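PDB 4OVS: TRAP dicarboxylate transporter, DctP subunit from Sulfurospirillum deleyianum, which binds succinate and probably serves as the periplasmic receptor that hands dicarboxylates to the membrane components of a TRAP transporter. Local coordinates for residues 38-43 and 141-146; 152-157 and 164-169; 52-57 and 256-261; 101-106 and 318-323. All coordinates share one frame; numbering follows the deposited sequence.

Interaction 1 of 4, residues 38-43 and 141-146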
loop_
_atom_site.group_PDB
_atom_site.type_symbol
_atom_site.label_atom_id
_atom_site.label_comp_id
_atom_site.label_asym_id
_atom_site.label_seq_id
_atom_site.Cartn_x
_atom_site.Cartn_y
_atom_site.Cartn_z
ATOM N N THR A 38 -9.368 8.213 -1.077
ATOM C CA THR A 38 -8.425 7.751 -0.074
ATOM C C THR A 38 -7.402 8.878 0.169
ATOM O O THR A 38 -7.251 9.774 -0.662
ATOM C CB THR A 38 -7.658 6.505 -0.527
ATOM O OG1 THR A 38 -7.004 6.756 -1.793
ATOM C CG2 THR A 38 -8.546 5.261 -0.675
ATOM N N PRO A 39 -6.656 8.825 1.272
ATOM C CA PRO A 39 -5.488 9.724 1.423
ATOM C C PRO A 39 -4.515 9.739 0.209
ATOM O O PRO A 39 -4.134 10.790 -0.251
ATOM C CB PRO A 39 -4.794 9.165 2.652
ATOM C CG PRO A 39 -5.963 8.623 3.476
ATOM C CD PRO A 39 -6.883 8.002 2.480
ATOM N N LYS A 40 -4.171 8.577 -0.310
ATOM C CA LYS A 40 -3.318 8.444 -1.507
ATOM C C LYS A 40 -3.911 9.103 -2.729
ATOM O O LYS A 40 -3.223 9.723 -3.501
ATOM C CB LYS A 40 -3.082 6.977 -1.795
ATOM C CG LYS A 40 -2.416 6.724 -3.071
ATOM C CD LYS A 40 -2.069 5.231 -3.247
ATOM C CE LYS A 40 -1.737 4.879 -4.673
ATOM N NZ LYS A 40 -1.285 3.471 -4.768
ATOM N N GLY A 41 -5.200 8.936 -2.921
ATOM C CA GLY A 41 -5.866 9.566 -4.038
ATOM C C GLY A 41 -5.966 11.067 -3.896
ATOM O O GLY A 41 -5.822 11.809 -4.884
ATOM N N LYS A 42 -6.277 11.518 -2.682
ATOM C CA LYS A 42 -6.340 12.969 -2.353
ATOM C C LYS A 42 -4.952 13.570 -2.508
ATOM O O LYS A 42 -4.795 14.668 -3.018
ATOM C CB LYS A 42 -6.879 13.185 -0.948
ATOM C CG LYS A 42 -8.315 12.773 -0.763
ATOM C CD LYS A 42 -8.795 13.063 0.713
ATOM C CE LYS A 42 -10.237 12.713 0.888
ATOM N NZ LYS A 42 -10.585 12.780 2.355
ATOM N N GLY A 43 -3.939 12.814 -2.121
ATOM C CA GLY A 43 -2.551 13.246 -2.292
ATOM C C GLY A 43 -2.154 13.444 -3.757
ATOM O O GLY A 43 -1.468 14.419 -4.119
ATOM N N ASP A 141 9.329 10.257 -2.403
ATOM C CA ASP A 141 8.986 10.184 -0.975
ATOM C C ASP A 141 8.133 8.964 -0.595
ATOM O O ASP A 141 7.443 8.424 -1.412
ATOM C CB ASP A 141 8.075 11.349 -0.583
ATOM C CG ASP A 141 8.771 12.678 -0.556
ATOM O OD1 ASP A 141 9.828 12.769 0.129
ATOM O OD2 ASP A 141 8.234 13.637 -1.203
ATOM N N TYR A 142 8.125 8.599 0.679
ATOM C CA TYR A 142 7.164 7.630 1.158
ATOM C C TYR A 142 5.852 8.267 1.590
ATOM O O TYR A 142 5.851 9.325 2.260
ATOM C CB TYR A 142 7.729 6.870 2.344
ATOM C CG TYR A 142 8.946 6.027 2.026
ATOM C CD1 TYR A 142 8.809 4.838 1.363
ATOM C CD2 TYR A 142 10.213 6.401 2.428
ATOM C CE1 TYR A 142 9.893 4.034 1.086
ATOM C CE2 TYR A 142 11.327 5.598 2.139
ATOM C CZ TYR A 142 11.153 4.409 1.474
ATOM O OH TYR A 142 12.235 3.578 1.174
ATOM N N TRP A 143 4.762 7.583 1.208
ATOM C CA TRP A 143 3.372 7.876 1.594
ATOM C C TRP A 143 2.777 6.741 2.427
ATOM O O TRP A 143 3.215 5.603 2.305
ATOM C CB TRP A 143 2.523 8.065 0.352
ATOM C CG TRP A 143 2.690 9.351 -0.387
ATOM C CD1 TRP A 143 3.682 10.271 -0.233
ATOM C CD2 TRP A 143 1.859 9.832 -1.443
ATOM N NE1 TRP A 143 3.479 11.329 -1.098
ATOM C CE2 TRP A 143 2.364 11.080 -1.849
ATOM C CE3 TRP A 143 0.688 9.347 -2.063
ATOM C CZ2 TRP A 143 1.747 11.860 -2.836
ATOM C CZ3 TRP A 143 0.087 10.118 -3.011
ATOM C CH2 TRP A 143 0.604 11.365 -3.388
ATOM N N ASP A 144 1.754 7.056 3.258
ATOM C CA ASP A 144 1.174 6.152 4.259
ATOM C C ASP A 144 -0.209 5.677 3.752
ATOM O O ASP A 144 -0.943 6.477 3.177
ATOM C CB ASP A 144 0.900 6.955 5.543
ATOM C CG ASP A 144 0.385 6.118 6.680
ATOM O OD1 ASP A 144 0.463 4.871 6.644
ATOM O OD2 ASP A 144 -0.095 6.731 7.674
ATOM N N ALA A 145 -0.522 4.409 3.952
ATOM C CA ALA A 145 -1.903 3.944 3.854
ATOM C C ALA A 145 -2.377 3.615 5.240
ATOM O O ALA A 145 -3.123 4.372 5.799
ATOM C CB ALA A 145 -2.071 2.722 2.882
ATOM N N GLY A 146 -1.936 2.472 5.780
ATOM C CA GLY A 146 -2.209 2.122 7.138
ATOM C C GLY A 146 -1.908 0.663 7.394
ATOM O O GLY A 146 -1.484 -0.070 6.508
#

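Interaction 2 of 4, residues 152-157 and 164-169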
loop_
_atom_site.group_PDB
_atom_site.type_symbol
_atom_site.label_atom_id
_atom_site.label_comp_id
_atom_site.label_asym_id
_atom_site.label_seq_id
_atom_site.Cartn_x
_atom_site.Cartn_y
_atom_site.Cartn_z
ATOM N N SER A 152 -13.111 -11.883 5.728
ATOM C CA SER A 152 -13.474 -13.129 5.088
ATOM C C SER A 152 -14.952 -13.162 4.782
ATOM O O SER A 152 -15.739 -12.397 5.366
ATOM C CB SER A 152 -13.146 -14.297 6.020
ATOM O OG SER A 152 -13.565 -15.541 5.487
ATOM N N ASN A 153 -15.313 -14.059 3.864
ATOM C CA ASN A 153 -16.705 -14.439 3.595
ATOM C C ASN A 153 -17.060 -15.788 4.182
ATOM O O ASN A 153 -18.195 -16.212 4.100
ATOM C CB ASN A 153 -16.947 -14.585 2.100
ATOM C CG ASN A 153 -17.507 -13.350 1.486
ATOM O OD1 ASN A 153 -18.218 -12.585 2.136
ATOM N ND2 ASN A 153 -17.203 -13.144 0.217
ATOM N N LYS A 154 -16.084 -16.487 4.731
ATOM C CA LYS A 154 -16.329 -17.859 5.174
ATOM C C LYS A 154 -16.733 -17.910 6.649
ATOM O O LYS A 154 -17.788 -18.435 6.978
ATOM C CB LYS A 154 -15.107 -18.731 4.902
ATOM C CG LYS A 154 -15.378 -19.920 3.985
ATOM C CD LYS A 154 -14.166 -20.868 3.950
ATOM C CE LYS A 154 -14.297 -21.997 2.916
ATOM N NZ LYS A 154 -14.651 -21.499 1.545
ATOM N N LYS A 155 -15.915 -17.340 7.530
ATOM C CA LYS A 155 -16.201 -17.330 8.964
ATOM C C LYS A 155 -15.356 -16.307 9.711
ATOM O O LYS A 155 -14.453 -15.708 9.125
ATOM C CB LYS A 155 -15.938 -18.712 9.546
ATOM C CG LYS A 155 -14.644 -19.315 9.068
ATOM C CD LYS A 155 -14.372 -20.635 9.755
ATOM C CE LYS A 155 -13.199 -21.344 9.123
ATOM N NZ LYS A 155 -12.605 -22.310 10.085
ATOM N N PRO A 156 -15.642 -16.083 11.013
ATOM C CA PRO A 156 -14.799 -15.091 11.700
ATOM C C PRO A 156 -13.350 -15.540 11.864
ATOM O O PRO A 156 -13.129 -16.679 12.291
ATOM C CB PRO A 156 -15.457 -14.980 13.069
ATOM C CG PRO A 156 -16.899 -15.380 12.839
ATOM C CD PRO A 156 -16.842 -16.432 11.797
ATOM N N ILE A 157 -12.389 -14.675 11.538
ATOM C CA ILE A 157 -10.969 -14.967 11.769
ATOM C C ILE A 157 -10.527 -14.404 13.123
ATOM O O ILE A 157 -10.279 -13.196 13.247
ATOM C CB ILE A 157 -10.063 -14.324 10.698
ATOM C CG1 ILE A 157 -10.602 -14.534 9.279
ATOM C CG2 ILE A 157 -8.642 -14.874 10.807
ATOM C CD1 ILE A 157 -10.703 -15.918 8.906
ATOM N N ALA A 164 -7.002 -21.174 8.415
ATOM C CA ALA A 164 -6.572 -22.400 7.736
ATOM C C ALA A 164 -7.631 -22.941 6.757
ATOM O O ALA A 164 -8.804 -23.095 7.097
ATOM C CB ALA A 164 -6.203 -23.450 8.755
ATOM N N GLY A 165 -7.219 -23.224 5.528
ATOM C CA GLY A 165 -8.133 -23.814 4.566
ATOM C C GLY A 165 -8.833 -22.768 3.728
ATOM O O GLY A 165 -9.604 -23.100 2.833
ATOM N N GLN A 166 -8.559 -21.502 4.013
ATOM C CA GLN A 166 -9.186 -20.406 3.287
ATOM C C GLN A 166 -8.271 -19.810 2.206
ATOM O O GLN A 166 -7.055 -19.710 2.383
ATOM C CB GLN A 166 -9.609 -19.301 4.256
ATOM C CG GLN A 166 -10.741 -19.683 5.207
ATOM C CD GLN A 166 -11.357 -18.463 5.871
ATOM O OE1 GLN A 166 -11.694 -17.478 5.208
ATOM N NE2 GLN A 166 -11.488 -18.516 7.188
ATOM N N LYS A 167 -8.875 -19.419 1.088
ATOM C CA LYS A 167 -8.162 -18.745 0.011
ATOM C C LYS A 167 -8.138 -17.228 0.235
ATOM O O LYS A 167 -9.183 -16.594 0.450
ATOM C CB LYS A 167 -8.819 -19.035 -1.338
ATOM C CG LYS A 167 -8.704 -20.468 -1.836
ATOM C CD LYS A 167 -8.803 -20.492 -3.370
ATOM C CE LYS A 167 -8.616 -21.884 -3.975
ATOM N NZ LYS A 167 -7.733 -21.834 -5.196
ATOM N N PHE A 168 -6.951 -16.637 0.174
ATOM C CA PHE A 168 -6.822 -15.202 0.355
ATOM C C PHE A 168 -6.173 -14.573 -0.851
ATOM O O PHE A 168 -5.178 -15.086 -1.362
ATOM C CB PHE A 168 -5.974 -14.899 1.593
ATOM C CG PHE A 168 -6.711 -15.046 2.903
ATOM C CD1 PHE A 168 -7.370 -13.958 3.467
ATOM C CD2 PHE A 168 -6.706 -16.240 3.589
ATOM C CE1 PHE A 168 -8.031 -14.067 4.658
ATOM C CE2 PHE A 168 -7.378 -16.361 4.797
ATOM C CZ PHE A 168 -8.039 -15.264 5.330
ATOM N N ARG A 169 -6.731 -13.467 -1.333
ATOM C CA ARG A 169 -5.988 -12.617 -2.260
ATOM C C ARG A 169 -4.774 -11.996 -1.550
ATOM O O ARG A 169 -4.876 -11.586 -0.397
ATOM C CB ARG A 169 -6.888 -11.493 -2.783
ATOM C CG ARG A 169 -6.257 -10.629 -3.878
ATOM C CD ARG A 169 -5.661 -9.382 -3.275
ATOM N NE ARG A 169 -4.868 -8.599 -4.214
ATOM C CZ ARG A 169 -4.494 -7.340 -3.986
ATOM N NH1 ARG A 169 -4.888 -6.740 -2.865
ATOM N NH2 ARG A 169 -3.728 -6.679 -4.874
HETATM O O HOH W 1 -9.592 -22.562 9.655
#

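Interaction 3 of 4, residues 52-57 and 256-261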
loop_
_atom_site.group_PDB
_atom_site.type_symbol
_atom_site.label_atom_id
_atom_site.label_comp_id
_atom_site.label_asym_id
_atom_site.label_seq_id
_atom_site.Cartn_x
_atom_site.Cartn_y
_atom_site.Cartn_z
ATOM N N GLY A 52 0.066 22.828 -11.257
ATOM C CA GLY A 52 -0.614 23.853 -12.030
ATOM C C GLY A 52 -0.428 25.265 -11.468
ATOM O O GLY A 52 -0.113 26.201 -12.204
ATOM N N GLU A 53 -0.667 25.422 -10.168
ATOM C CA GLU A 53 -0.526 26.713 -9.503
ATOM C C GLU A 53 0.928 27.193 -9.529
ATOM O O GLU A 53 1.198 28.298 -9.933
ATOM C CB GLU A 53 -1.056 26.617 -8.068
ATOM C CG GLU A 53 -2.533 26.322 -8.021
ATOM C CD GLU A 53 -3.080 26.046 -6.611
ATOM O OE1 GLU A 53 -2.318 25.640 -5.704
ATOM O OE2 GLU A 53 -4.290 26.265 -6.401
ATOM N N LEU A 54 1.862 26.336 -9.174
ATOM C CA LEU A 54 3.268 26.747 -9.102
ATOM C C LEU A 54 3.892 27.015 -10.470
ATOM O O LEU A 54 4.883 27.720 -10.567
ATOM C CB LEU A 54 4.094 25.692 -8.367
ATOM C CG LEU A 54 3.943 25.591 -6.862
ATOM C CD1 LEU A 54 4.652 24.413 -6.279
ATOM C CD2 LEU A 54 4.391 26.888 -6.185
ATOM N N THR A 55 3.310 26.495 -11.543
ATOM C CA THR A 55 3.887 26.730 -12.847
ATOM C C THR A 55 3.076 27.745 -13.629
ATOM O O THR A 55 3.248 27.860 -14.831
ATOM C CB THR A 55 4.002 25.454 -13.688
ATOM O OG1 THR A 55 2.687 24.909 -13.972
ATOM C CG2 THR A 55 4.847 24.446 -12.964
ATOM N N ASN A 56 2.216 28.483 -12.943
ATOM C CA ASN A 56 1.227 29.353 -13.597
ATOM C C ASN A 56 0.569 28.814 -14.877
ATOM O O ASN A 56 0.443 29.527 -15.871
ATOM C CB ASN A 56 1.831 30.724 -13.856
ATOM C CG ASN A 56 2.383 31.347 -12.596
ATOM O OD1 ASN A 56 1.645 31.615 -11.658
ATOM N ND2 ASN A 56 3.689 31.580 -12.568
ATOM N N GLY A 57 0.174 27.550 -14.858
ATOM C CA GLY A 57 -0.682 26.992 -15.898
ATOM C C GLY A 57 0.098 26.423 -17.063
ATOM O O GLY A 57 -0.457 25.942 -18.053
ATOM N N VAL A 256 7.845 21.033 -9.839
ATOM C CA VAL A 256 7.289 19.691 -9.728
ATOM C C VAL A 256 7.708 19.117 -8.392
ATOM O O VAL A 256 6.917 18.508 -7.674
ATOM C CB VAL A 256 7.708 18.815 -10.890
ATOM C CG1 VAL A 256 7.455 17.365 -10.615
ATOM C CG2 VAL A 256 6.928 19.208 -12.102
ATOM N N LEU A 257 8.955 19.355 -8.036
ATOM C CA LEU A 257 9.524 18.789 -6.834
ATOM C C LEU A 257 8.950 19.460 -5.592
ATOM O O LEU A 257 8.784 18.812 -4.573
ATOM C CB LEU A 257 11.065 18.946 -6.838
ATOM C CG LEU A 257 11.815 18.088 -7.869
ATOM C CD1 LEU A 257 13.294 18.359 -7.721
ATOM C CD2 LEU A 257 11.564 16.599 -7.729
ATOM N N GLN A 258 8.659 20.748 -5.672
ATOM C CA GLN A 258 8.083 21.421 -4.538
ATOM C C GLN A 258 6.624 20.892 -4.368
ATOM O O GLN A 258 6.197 20.487 -3.282
ATOM C CB GLN A 258 8.135 22.945 -4.724
ATOM C CG GLN A 258 7.558 23.666 -3.524
ATOM C CD GLN A 258 7.391 25.159 -3.707
ATOM O OE1 GLN A 258 8.231 25.845 -4.302
ATOM N NE2 GLN A 258 6.308 25.678 -3.157
ATOM N N ALA A 259 5.896 20.841 -5.474
ATOM C CA ALA A 259 4.551 20.278 -5.493
ATOM C C ALA A 259 4.512 18.926 -4.801
ATOM O O ALA A 259 3.662 18.687 -3.928
ATOM C CB ALA A 259 4.092 20.168 -6.860
HETATM N N MSE A 260 5.436 18.050 -5.127
HETATM C CA MSE A 260 5.436 16.730 -4.510
HETATM C C MSE A 260 5.744 16.730 -3.014
HETATM O O MSE A 260 5.122 15.961 -2.250
HETATM C CB MSE A 260 6.387 15.777 -5.201
HETATM C CG MSE A 260 6.226 14.317 -4.709
HETATM SE SE MSE A 260 4.433 13.572 -5.042
HETATM C CE MSE A 260 4.562 13.348 -6.962
ATOM N N LYS A 261 6.714 17.560 -2.594
ATOM C CA LYS A 261 7.013 17.729 -1.178
ATOM C C LYS A 261 5.756 18.121 -0.359
ATOM O O LYS A 261 5.441 17.524 0.661
ATOM C CB LYS A 261 8.128 18.783 -1.007
ATOM C CG LYS A 261 8.678 18.897 0.423
ATOM C CD LYS A 261 9.582 20.152 0.568
ATOM C CE LYS A 261 10.173 20.340 1.971
ATOM N NZ LYS A 261 11.161 19.275 2.396
#

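Interaction 4 of 4, residues 101-106 and 318-323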
loop_
_atom_site.group_PDB
_atom_site.type_symbol
_atom_site.label_atom_id
_atom_site.label_comp_id
_atom_site.label_asym_id
_atom_site.label_seq_id
_atom_site.Cartn_x
_atom_site.Cartn_y
_atom_site.Cartn_z
HETATM N N MSE A 101 12.695 -4.817 -0.431
HETATM C CA MSE A 101 11.526 -4.027 -0.067
HETATM C C MSE A 101 10.529 -4.906 0.694
HETATM O O MSE A 101 9.616 -4.401 1.346
HETATM C CB MSE A 101 10.866 -3.436 -1.296
HETATM C CG MSE A 101 9.827 -2.371 -0.977
HETATM SE SE MSE A 101 10.598 -0.663 -0.443
HETATM C CE MSE A 101 11.376 -0.233 -2.158
ATOM N N GLN A 102 10.703 -6.226 0.633
ATOM C CA GLN A 102 9.829 -7.117 1.405
ATOM C C GLN A 102 9.973 -6.909 2.901
ATOM O O GLN A 102 9.140 -7.373 3.688
ATOM C CB GLN A 102 10.086 -8.578 1.060
ATOM C CG GLN A 102 9.594 -8.939 -0.279
ATOM C CD GLN A 102 9.879 -10.376 -0.604
ATOM O OE1 GLN A 102 8.972 -11.213 -0.623
ATOM N NE2 GLN A 102 11.150 -10.681 -0.867
ATOM N N LEU A 103 11.036 -6.232 3.312
ATOM C CA LEU A 103 11.197 -5.865 4.711
ATOM C C LEU A 103 9.915 -5.223 5.302
ATOM O O LEU A 103 9.476 -5.590 6.364
ATOM C CB LEU A 103 12.365 -4.900 4.847
ATOM C CG LEU A 103 12.606 -4.198 6.175
ATOM C CD1 LEU A 103 13.089 -5.145 7.259
ATOM C CD2 LEU A 103 13.631 -3.142 5.897
ATOM N N PHE A 104 9.329 -4.286 4.588
ATOM C CA PHE A 104 8.192 -3.520 5.080
ATOM C C PHE A 104 6.846 -4.319 5.055
ATOM O O PHE A 104 5.846 -3.887 5.617
ATOM C CB PHE A 104 8.035 -2.266 4.228
ATOM C CG PHE A 104 9.224 -1.340 4.241
ATOM C CD1 PHE A 104 10.146 -1.357 5.275
ATOM C CD2 PHE A 104 9.401 -0.414 3.217
ATOM C CE1 PHE A 104 11.222 -0.482 5.296
ATOM C CE2 PHE A 104 10.497 0.472 3.229
ATOM C CZ PHE A 104 11.390 0.440 4.267
ATOM N N ASP A 105 6.840 -5.479 4.408
ATOM C CA ASP A 105 5.695 -6.395 4.405
ATOM C C ASP A 105 5.709 -7.402 5.551
ATOM O O ASP A 105 4.724 -8.080 5.786
ATOM C CB ASP A 105 5.692 -7.240 3.134
ATOM C CG ASP A 105 5.078 -6.547 1.977
ATOM O OD1 ASP A 105 4.493 -5.454 2.167
ATOM O OD2 ASP A 105 5.190 -7.110 0.867
ATOM N N LEU A 106 6.833 -7.551 6.239
ATOM C CA LEU A 106 6.917 -8.587 7.270
ATOM C C LEU A 106 5.852 -8.375 8.331
ATOM O O LEU A 106 5.607 -7.258 8.756
ATOM C CB LEU A 106 8.285 -8.588 7.917
ATOM C CG LEU A 106 9.429 -9.071 7.035
ATOM C CD1 LEU A 106 10.775 -8.683 7.678
ATOM C CD2 LEU A 106 9.314 -10.595 6.803
ATOM N N LYS A 318 18.071 -14.400 3.850
ATOM C CA LYS A 318 18.915 -14.467 2.679
ATOM C C LYS A 318 18.603 -13.358 1.679
ATOM O O LYS A 318 19.515 -12.684 1.198
ATOM C CB LYS A 318 18.781 -15.838 2.029
ATOM C CG LYS A 318 19.554 -16.011 0.748
ATOM C CD LYS A 318 19.209 -17.354 0.130
ATOM C CE LYS A 318 19.826 -18.506 0.904
ATOM N NZ LYS A 318 21.288 -18.547 0.685
ATOM N N THR A 319 17.322 -13.141 1.389
ATOM C CA THR A 319 16.955 -12.245 0.299
ATOM C C THR A 319 16.682 -10.821 0.771
ATOM O O THR A 319 16.806 -9.888 -0.012
ATOM C CB THR A 319 15.720 -12.769 -0.444
ATOM O OG1 THR A 319 14.699 -13.097 0.509
ATOM C CG2 THR A 319 16.064 -14.011 -1.246
ATOM N N ILE A 320 16.307 -10.658 2.040
ATOM C CA ILE A 320 16.072 -9.329 2.631
ATOM C C ILE A 320 17.280 -8.843 3.422
ATOM O O ILE A 320 17.686 -7.688 3.301
ATOM C CB ILE A 320 14.855 -9.321 3.593
ATOM C CG1 ILE A 320 13.583 -9.756 2.860
ATOM C CG2 ILE A 320 14.671 -7.931 4.215
ATOM C CD1 ILE A 320 12.278 -9.471 3.633
ATOM N N GLY A 321 17.838 -9.717 4.255
ATOM C CA GLY A 321 19.020 -9.360 5.021
ATOM C C GLY A 321 18.730 -9.394 6.506
ATOM O O GLY A 321 17.938 -8.607 7.012
ATOM N N GLU A 322 19.358 -10.316 7.214
ATOM C CA GLU A 322 19.092 -10.427 8.633
ATOM C C GLU A 322 19.371 -9.107 9.308
ATOM O O GLU A 322 18.549 -8.619 10.067
ATOM C CB GLU A 322 19.924 -11.501 9.286
ATOM C CG GLU A 322 19.763 -11.497 10.793
ATOM C CD GLU A 322 20.352 -12.730 11.460
ATOM O OE1 GLU A 322 21.168 -13.425 10.822
ATOM O OE2 GLU A 322 19.994 -13.010 12.625
ATOM N N ASP A 323 20.521 -8.509 9.028
ATOM C CA ASP A 323 20.909 -7.319 9.761
ATOM C C ASP A 323 20.018 -6.138 9.383
ATOM O O ASP A 323 19.911 -5.167 10.128
ATOM C CB ASP A 323 22.400 -7.019 9.557
ATOM C CG ASP A 323 23.300 -8.021 10.295
ATOM O OD1 ASP A 323 22.962 -8.419 11.450
ATOM O OD2 ASP A 323 24.334 -8.430 9.713
HETATM O O HOH W 2 12.327 -13.316 -1.427
#

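Interaction 1 of 4, residues 38-43 and 141-146
Trp143 on strand 137-152 pushes the six-membered end of its indole against the first turn of helix 39-54, a helix-on-sheet contact in the interior of the solute-binding fold. The carbonyl oxygen of Lys40 comes to the ring's edge, near its plane, with Lys40 O 3.4 Å from Trp143 CZ3. Three residues on, Gly43 C approaches the indole obliquely, 3.5 Å from Trp143 CH2. The glycine suits this spot, since a CB built on Gly43 would lie 2.9 Å from Trp143 CH2 and clash. Trp143 CG lies opposite the carbonyl carbon (chi1 -75°), a turn that carries the indole to the helix. A leucine in place of Trp143 would probably open a gap beneath the helical turn and leave Thr264 OG1 without the indole N-H it now receives. The extended side chain of Lys40 crosses the indole at about a right angle, its CG loosely against Trp143 CE3, and runs on to put NZ on Met88 O and on the bound succinate. The indole thus packs against the turn that carries this succinate-binding lysine. That turn starts at the N-cap Thr38, whose OG1 accepts from Gly41 N at 3.0 Å with an N-H...O angle of 154°.

Interaction 2 of 4, residues 152-157 and 164-169
Gln166 reaches from just before strand 167-170 into the loop 152-157, and its carboxamide is held tightly on the inner side of the contact. Ser152 OG donates to Gln166 OE1 at 2.7 Å, meeting the C=O at 135° and tilted 20° from the carbonyl plane. Ser152 OG also accepts from Lys154 N at 2.8 Å, an ST turn at the head of the loop. At chi1 176° the hydroxyl points away from the serine's own N, toward Gln166, where it can serve both partners. Ile157 comes from the opposite direction and sets its CD1 3.2 Å from Gln166 NE2, a close fit. The outer side is looser and made by lysines. Lys154 slides past Gln166 in the opposite sense, CD 3.8 Å from Gln166 CG, and ends in a salt bridge with Asp205. Lys155 lays CG and CE near Gln166 NE2, and beyond them a water bridges the segments, accepting from Lys155 NZ at 3.1 Å and donating to Ala164 O at 2.7 Å. Because Gln166 NE2 also bonds Asp162 O, the amide has an acceptor on one arm and a donor on the other, both used. Its flip is therefore fixed, and the serine proton is committed to Gln166.

Interaction 3 of 4, residues 52-57 and 256-261
Leu54 and Ala259 mark the closest backbone approach, 7.5 Å between their CA atoms, where the last turn of helix 39-54 meets an early turn of helix 253-289. Leu54 is the apolar side chain that reaches across. Its CG stands opposite the carbonyl carbon (chi1 -74°), which points the branched end at the other helix, and CD1 settles 4.3 Å from Ala259 CB and 3.9 Å from Ala259 N. The small alanine lets the leucine come in near the helix backbone. Gln258 flanks the same methyls from the more open side. Its extended chain crosses Leu54 at about a right angle, so that stem and amide pass across the methyls, with Gln258 NE2 3.8 Å from both Leu54 CD1 and Leu54 CD2. Gln258 NE2 also bonds Glu262 OE2, one turn on in the same helix. Phe47 and Val51, earlier on helix 39-54, also pack on Ala259, while Met255 touches Leu54, so the contact is the outer end of a longer helix-helix seam. Just past it the first helix stops in a Schellman motif, with Gly57 N on Gly52 O at 3.0 Å, Asn56 N on Glu53 O at 3.2 Å, and Asn56 as the positive-phi C-prime residue.

Interaction 4 of 4, residues 101-106 and 318-323
Ile320 drives its CD1 into the turn at 101-106, where the methyl sits over the link between Gln102 and Leu103. There Ile320 CD1 lies 3.5 Å from Gln102 CB and equally 3.5 Å from Leu103 N. The other branch, CG2, anti to the backbone nitrogen while CG1 takes chi1 -59°, packs on Leu103 with Ile320 CG2 3.9 Å from Leu103 CB. Leu106 adds a looser touch, its CD1 4.4 Å from Ile320 CD1. Cutting Ile320 back to alanine removes both branches and is likely to leave a gap over the Gln102-Leu103 link, with Leu103 and Leu106 losing the methyls they rest on. Beside this apolar patch a single water joins the segments: it accepts from Gln102 NE2 at 2.9 Å and lies 3.1 Å from Thr319 OG1. The amide itself is well anchored, because Gln102 OE1 takes the N-H of Val175 and NE2 also bonds Pro99 O, so the buried glutamine is matched at both arms. Leu103 reaches further along the same helix to Leu324 and Val328. The contact thus seats helix 317-330, at the C-terminal end of the chain, against the loop between strand 86-87 and helix 113-120, at the wider, pi-type turn 318-321 near the start of that helix.

From the N terminus, helix 39-54 opens interaction 1 at its first turn and interaction 3 at its last; interaction 4 opens next, in the loop 101-106. Strand 137-152 closes interaction 1. The short loop of interaction 2 then opens and closes, nested inside the spans of interactions 3 and 4. Helix 253-289 closes interaction 3, and helix 317-330 closes interaction 4. Interactions 1, 3 and 4 cross one another pairwise, interlocking early and late parts of the chain. Interaction 1 lies between the other two: Trp143 touches Met260 of interaction 3, and Tyr142 touches Phe104 of interaction 4. Interaction 2 stands apart, its centre about 45 Å from that of interaction 3.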